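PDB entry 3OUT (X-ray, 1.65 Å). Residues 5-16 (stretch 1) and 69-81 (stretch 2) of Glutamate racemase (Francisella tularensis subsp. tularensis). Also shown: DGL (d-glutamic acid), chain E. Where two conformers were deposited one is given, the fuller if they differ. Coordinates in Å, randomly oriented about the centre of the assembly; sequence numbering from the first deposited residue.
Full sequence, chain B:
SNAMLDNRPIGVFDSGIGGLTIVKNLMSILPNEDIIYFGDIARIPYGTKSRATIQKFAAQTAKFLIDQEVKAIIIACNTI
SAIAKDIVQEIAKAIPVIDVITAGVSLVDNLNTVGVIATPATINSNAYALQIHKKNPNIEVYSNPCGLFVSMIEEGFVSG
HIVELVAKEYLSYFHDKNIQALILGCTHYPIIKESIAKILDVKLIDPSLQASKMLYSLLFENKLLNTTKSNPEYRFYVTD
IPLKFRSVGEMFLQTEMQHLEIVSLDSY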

# COMPACT_ATOMS: atom_id res chain seq x y z
N LEU B 5 -21.06 20.30 13.76
CA LEU B 5 -20.51 20.18 12.36
C LEU B 5 -19.73 21.44 11.95
O LEU B 5 -18.69 21.36 11.27
CB LEU B 5 -21.65 19.94 11.38
CG LEU B 5 -21.40 19.26 10.03
CD1 LEU B 5 -20.46 18.03 10.12
CD2 LEU B 5 -22.78 18.86 9.42
N ASP B 6 -20.22 22.60 12.38
CA ASP B 6 -19.61 23.90 12.03
C ASP B 6 -18.11 23.99 12.25
O ASP B 6 -17.41 24.67 11.48
CB ASP B 6 -20.21 25.01 12.93
CG ASP B 6 -21.64 25.30 12.66
OD1 ASP B 6 -22.21 24.82 11.66
OD2 ASP B 6 -22.21 26.07 13.48
N ASN B 7 -17.64 23.41 13.34
CA ASN B 7 -16.25 23.60 13.77
C ASN B 7 -15.34 22.42 13.39
O ASN B 7 -14.23 22.28 13.89
CB ASN B 7 -16.20 23.91 15.27
CG ASN B 7 -16.82 25.26 15.58
OD1 ASN B 7 -16.83 26.15 14.74
ND2 ASN B 7 -17.38 25.40 16.78
N ARG B 8 -15.83 21.57 12.49
CA ARG B 8 -15.02 20.51 11.92
C ARG B 8 -14.16 21.07 10.79
O ARG B 8 -14.52 22.12 10.20
CB ARG B 8 -15.94 19.39 11.42
CG ARG B 8 -16.47 18.53 12.56
CD ARG B 8 -17.65 17.64 12.18
NE ARG B 8 -18.31 17.18 13.40
CZ ARG B 8 -18.98 16.03 13.53
NH1 ARG B 8 -19.11 15.21 12.51
NH2 ARG B 8 -19.51 15.73 14.70
N PRO B 9 -13.03 20.41 10.49
CA PRO B 9 -12.13 20.88 9.43
C PRO B 9 -12.65 20.58 8.03
O PRO B 9 -13.48 19.68 7.82
CB PRO B 9 -10.84 20.10 9.69
CG PRO B 9 -11.28 18.83 10.36
CD PRO B 9 -12.58 19.13 11.06
N ILE B 10 -12.13 21.33 7.07
CA ILE B 10 -12.29 21.07 5.64
C ILE B 10 -11.17 20.10 5.23
O ILE B 10 -10.04 20.27 5.64
CB ILE B 10 -12.10 22.38 4.84
CG1 ILE B 10 -13.20 23.37 5.18
CG2 ILE B 10 -12.07 22.12 3.33
CD1 ILE B 10 -12.87 24.83 4.79
N GLY B 11 -11.52 19.08 4.46
CA GLY B 11 -10.54 18.15 3.92
C GLY B 11 -10.15 18.55 2.51
O GLY B 11 -11.02 18.65 1.63
N VAL B 12 -8.86 18.73 2.28
CA VAL B 12 -8.34 18.95 0.98
C VAL B 12 -7.64 17.66 0.53
O VAL B 12 -6.63 17.25 1.11
CB VAL B 12 -7.34 20.16 0.89
CG1 VAL B 12 -6.74 20.22 -0.52
CG2 VAL B 12 -8.00 21.46 1.34
N PHE B 13 -8.24 17.04 -0.50
CA PHE B 13 -7.93 15.68 -0.98
C PHE B 13 -7.07 15.76 -2.24
O PHE B 13 -7.54 16.18 -3.30
CB PHE B 13 -9.29 15.03 -1.21
CG PHE B 13 -9.29 13.51 -1.49
CD1 PHE B 13 -8.27 12.86 -2.16
CD2 PHE B 13 -10.39 12.76 -1.11
CE1 PHE B 13 -8.36 11.51 -2.41
CE2 PHE B 13 -10.49 11.42 -1.39
CZ PHE B 13 -9.47 10.78 -1.99
N ASP B 14 -5.79 15.37 -2.12
CA ASP B 14 -4.85 15.47 -3.23
C ASP B 14 -4.26 14.10 -3.51
O ASP B 14 -4.25 13.20 -2.64
CB ASP B 14 -3.73 16.45 -2.84
CG ASP B 14 -2.91 16.98 -4.01
OD1 ASP B 14 -3.28 16.76 -5.21
OD2 ASP B 14 -1.86 17.64 -3.70
N SER B 15 -3.72 13.98 -4.70
CA SER B 15 -2.76 12.91 -5.00
C SER B 15 -1.43 13.30 -4.32
O SER B 15 -0.92 12.57 -3.46
CB SER B 15 -2.63 12.72 -6.52
OG SER B 15 -2.52 14.00 -7.15
N GLY B 16 -0.91 14.46 -4.66
CA GLY B 16 0.18 15.03 -3.89
C GLY B 16 0.76 16.27 -4.53
O GLY B 16 0.80 16.40 -5.75
N DGL E . -0.38 15.22 -8.51
CA DGL E . -0.46 14.85 -9.97
C DGL E . -0.09 13.40 -10.17
O DGL E . -0.12 12.63 -9.19
CB DGL E . -1.84 15.03 -10.59
CG DGL E . -2.46 16.42 -10.39
CD DGL E . -3.70 16.69 -11.22
OE1 DGL E . -4.03 15.88 -12.11
OE2 DGL E . -4.32 17.77 -11.00
OXT DGL E . 0.16 12.97 -11.32
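Stretch 2, residues 69-81: EVKAIIIACNTIS

The central strand of stretch 2 lies beside that of stretch 1 in a parallel sheet. The strand through Ile73 to Ile75 runs in the same direction as the strand through Ile10 to Phe13, with their axes crossing at -25° and approaching to 4.8 Å, and the two stretches together bury 966 Å². Glu69 leaves a helix with positive phi, and the chain passes through Val70 and Lys71 into the sheet; after the strand, Ala76 and Cys77 turn the chain into a helix that begins at Asn78.

Stretch 1 opens with a type I turn from Leu5 to Arg8. The extended side chain of Lys71 reaches this turn, and its NZ donates to Asp6 O at 2.7 Å. Arg8 packs over the start of stretch 2, its CG 3.2 Å from Glu69 O. The carboxylate of Glu69 sits over one face of the guanidinium, with OE2 4.2 Å from Arg8 NH1, so the charges are near but no N-H points at the oxygen. A water accepts from Arg8 NH1 at 2.5 Å and donates to Val70 O at 3.3 Å, linking the two stretches.

From Pro9 onward the backbones are laced together. Pro9 O accepts from Lys71 N at 2.9 Å. Gly11 then bonds on both sides of Ile73, its N donating to Ala72 O and its O accepting from Ile74 N, each at 2.9 Å. The absence of a side chain here matters, because a CB on Gly11 would come within a tight 3.2 Å of Val70 CG1. Val12 pairs with Ile74, CA to CA 5.1 Å, and their side chains share a sheet face, with Val12 CG2 3.8 Å from Ile74 CG2; Val12 CG1 also meets Ala76 CB at 4.0 Å.

Phe13 repeats the pattern of Gly11 around Ile75: its N donates to Ile74 O and its O accepts from Ala76 N, both at 2.9 Å. Its side chain lies on the face shared with Ile73 and Ile75. Phe13 CB is 3.9 Å from Ile73 CG2, which meets the ring at its edge, while Phe13 CE1 is 3.7 Å from CD1 of Ile80 on the following helix.

After Phe13, Asp14 OD1 lies 3.7 Å from Cys77 CB, and Ser15 OG approaches Cys77 SG to 3.0 Å. Cys77 SG also caps the helix, accepting from Ile80 N at 3.4 Å. Both stretches hold the bound d-glutamate: its N donates to Ser15 OG at 2.8 Å, and its OE2 accepts from Asn78 N at 2.9 Å.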

# COMPACT_ATOMS: atom_id res chain seq x y z
N GLU B 69 -13.54 13.17 10.51
CA GLU B 69 -14.81 13.91 10.65
C GLU B 69 -14.70 15.31 10.04
O GLU B 69 -15.03 16.32 10.70
CB GLU B 69 -15.32 13.92 12.09
CG GLU B 69 -15.71 12.54 12.58
CD GLU B 69 -16.23 12.52 14.01
OE1 GLU B 69 -15.69 13.21 14.90
OE2 GLU B 69 -17.22 11.83 14.20
N VAL B 70 -14.20 15.37 8.80
CA VAL B 70 -14.25 16.62 8.03
C VAL B 70 -15.72 16.99 7.76
O VAL B 70 -16.56 16.10 7.62
CB VAL B 70 -13.46 16.55 6.72
CG1 VAL B 70 -11.94 16.34 7.00
CG2 VAL B 70 -13.99 15.44 5.77
N LYS B 71 -16.01 18.28 7.62
CA LYS B 71 -17.40 18.72 7.25
C LYS B 71 -17.66 18.80 5.75
O LYS B 71 -18.82 18.85 5.31
CB LYS B 71 -17.77 20.06 7.89
CG LYS B 71 -16.89 21.20 7.49
CD LYS B 71 -17.29 22.47 8.30
CE LYS B 71 -16.38 23.58 8.01
NZ LYS B 71 -16.81 24.81 8.86
N ALA B 72 -16.58 18.80 4.97
CA ALA B 72 -16.64 18.90 3.52
C ALA B 72 -15.28 18.45 2.97
O ALA B 72 -14.26 18.56 3.64
CB ALA B 72 -16.92 20.36 3.04
N ILE B 73 -15.32 17.95 1.76
CA ILE B 73 -14.12 17.55 1.01
C ILE B 73 -14.04 18.35 -0.27
O ILE B 73 -15.02 18.48 -0.95
CB ILE B 73 -14.15 16.06 0.72
CG1 ILE B 73 -13.95 15.28 2.01
CG2 ILE B 73 -13.04 15.66 -0.31
CD1 ILE B 73 -14.33 13.81 1.94
N ILE B 74 -12.85 18.85 -0.60
CA ILE B 74 -12.57 19.32 -1.93
C ILE B 74 -11.49 18.44 -2.54
O ILE B 74 -10.40 18.29 -1.97
CB ILE B 74 -12.16 20.82 -1.94
CG1 ILE B 74 -11.64 21.27 -3.31
CG2 ILE B 74 -11.14 21.13 -0.86
CD1 ILE B 74 -11.84 22.83 -3.46
N ILE B 75 -11.80 17.86 -3.69
CA ILE B 75 -10.79 17.07 -4.44
C ILE B 75 -9.99 18.04 -5.31
O ILE B 75 -10.50 18.61 -6.29
CB ILE B 75 -11.43 16.00 -5.30
CG1 ILE B 75 -12.37 15.12 -4.45
CG2 ILE B 75 -10.31 15.20 -6.02
CD1 ILE B 75 -13.03 13.95 -5.27
N ALA B 76 -8.77 18.30 -4.87
CA ALA B 76 -7.85 19.28 -5.50
C ALA B 76 -7.22 18.77 -6.79
O ALA B 76 -6.78 19.58 -7.66
CB ALA B 76 -6.76 19.67 -4.50
N CYS B 77 -7.16 17.44 -6.91
CA CYS B 77 -6.46 16.74 -7.97
C CYS B 77 -7.41 16.45 -9.12
O CYS B 77 -8.49 15.85 -8.93
CB CYS B 77 -5.92 15.42 -7.42
SG CYS B 77 -5.09 14.42 -8.69
N ASN B 78 -7.04 16.87 -10.33
CA ASN B 78 -7.84 16.60 -11.50
C ASN B 78 -7.91 15.12 -11.86
O ASN B 78 -8.91 14.64 -12.38
CB ASN B 78 -7.31 17.36 -12.72
CG ASN B 78 -7.52 18.86 -12.64
OD1 ASN B 78 -8.51 19.41 -13.19
ND2 ASN B 78 -6.58 19.54 -11.99
N THR B 79 -6.84 14.39 -11.57
CA THR B 79 -6.73 12.97 -11.92
C THR B 79 -7.69 12.18 -11.02
O THR B 79 -8.47 11.39 -11.52
CB THR B 79 -5.25 12.44 -11.80
OG1 THR B 79 -4.39 13.22 -12.64
CG2 THR B 79 -5.19 10.96 -12.13
N ILE B 80 -7.68 12.43 -9.72
CA ILE B 80 -8.66 11.80 -8.81
C ILE B 80 -10.09 12.23 -9.17
O ILE B 80 -11.00 11.40 -9.24
CB ILE B 80 -8.35 12.11 -7.33
CG1 ILE B 80 -6.98 11.54 -6.95
CG2 ILE B 80 -9.45 11.52 -6.39
CD1 ILE B 80 -6.47 11.99 -5.54
N SER B 81 -10.28 13.52 -9.44
CA SER B 81 -11.64 13.98 -9.84
C SER B 81 -12.17 13.29 -11.10
O SER B 81 -13.36 13.00 -11.22
CB SER B 81 -11.61 15.48 -10.11
OG SER B 81 -11.30 16.24 -8.91
O HOH W 1 -18.52 15.21 10.11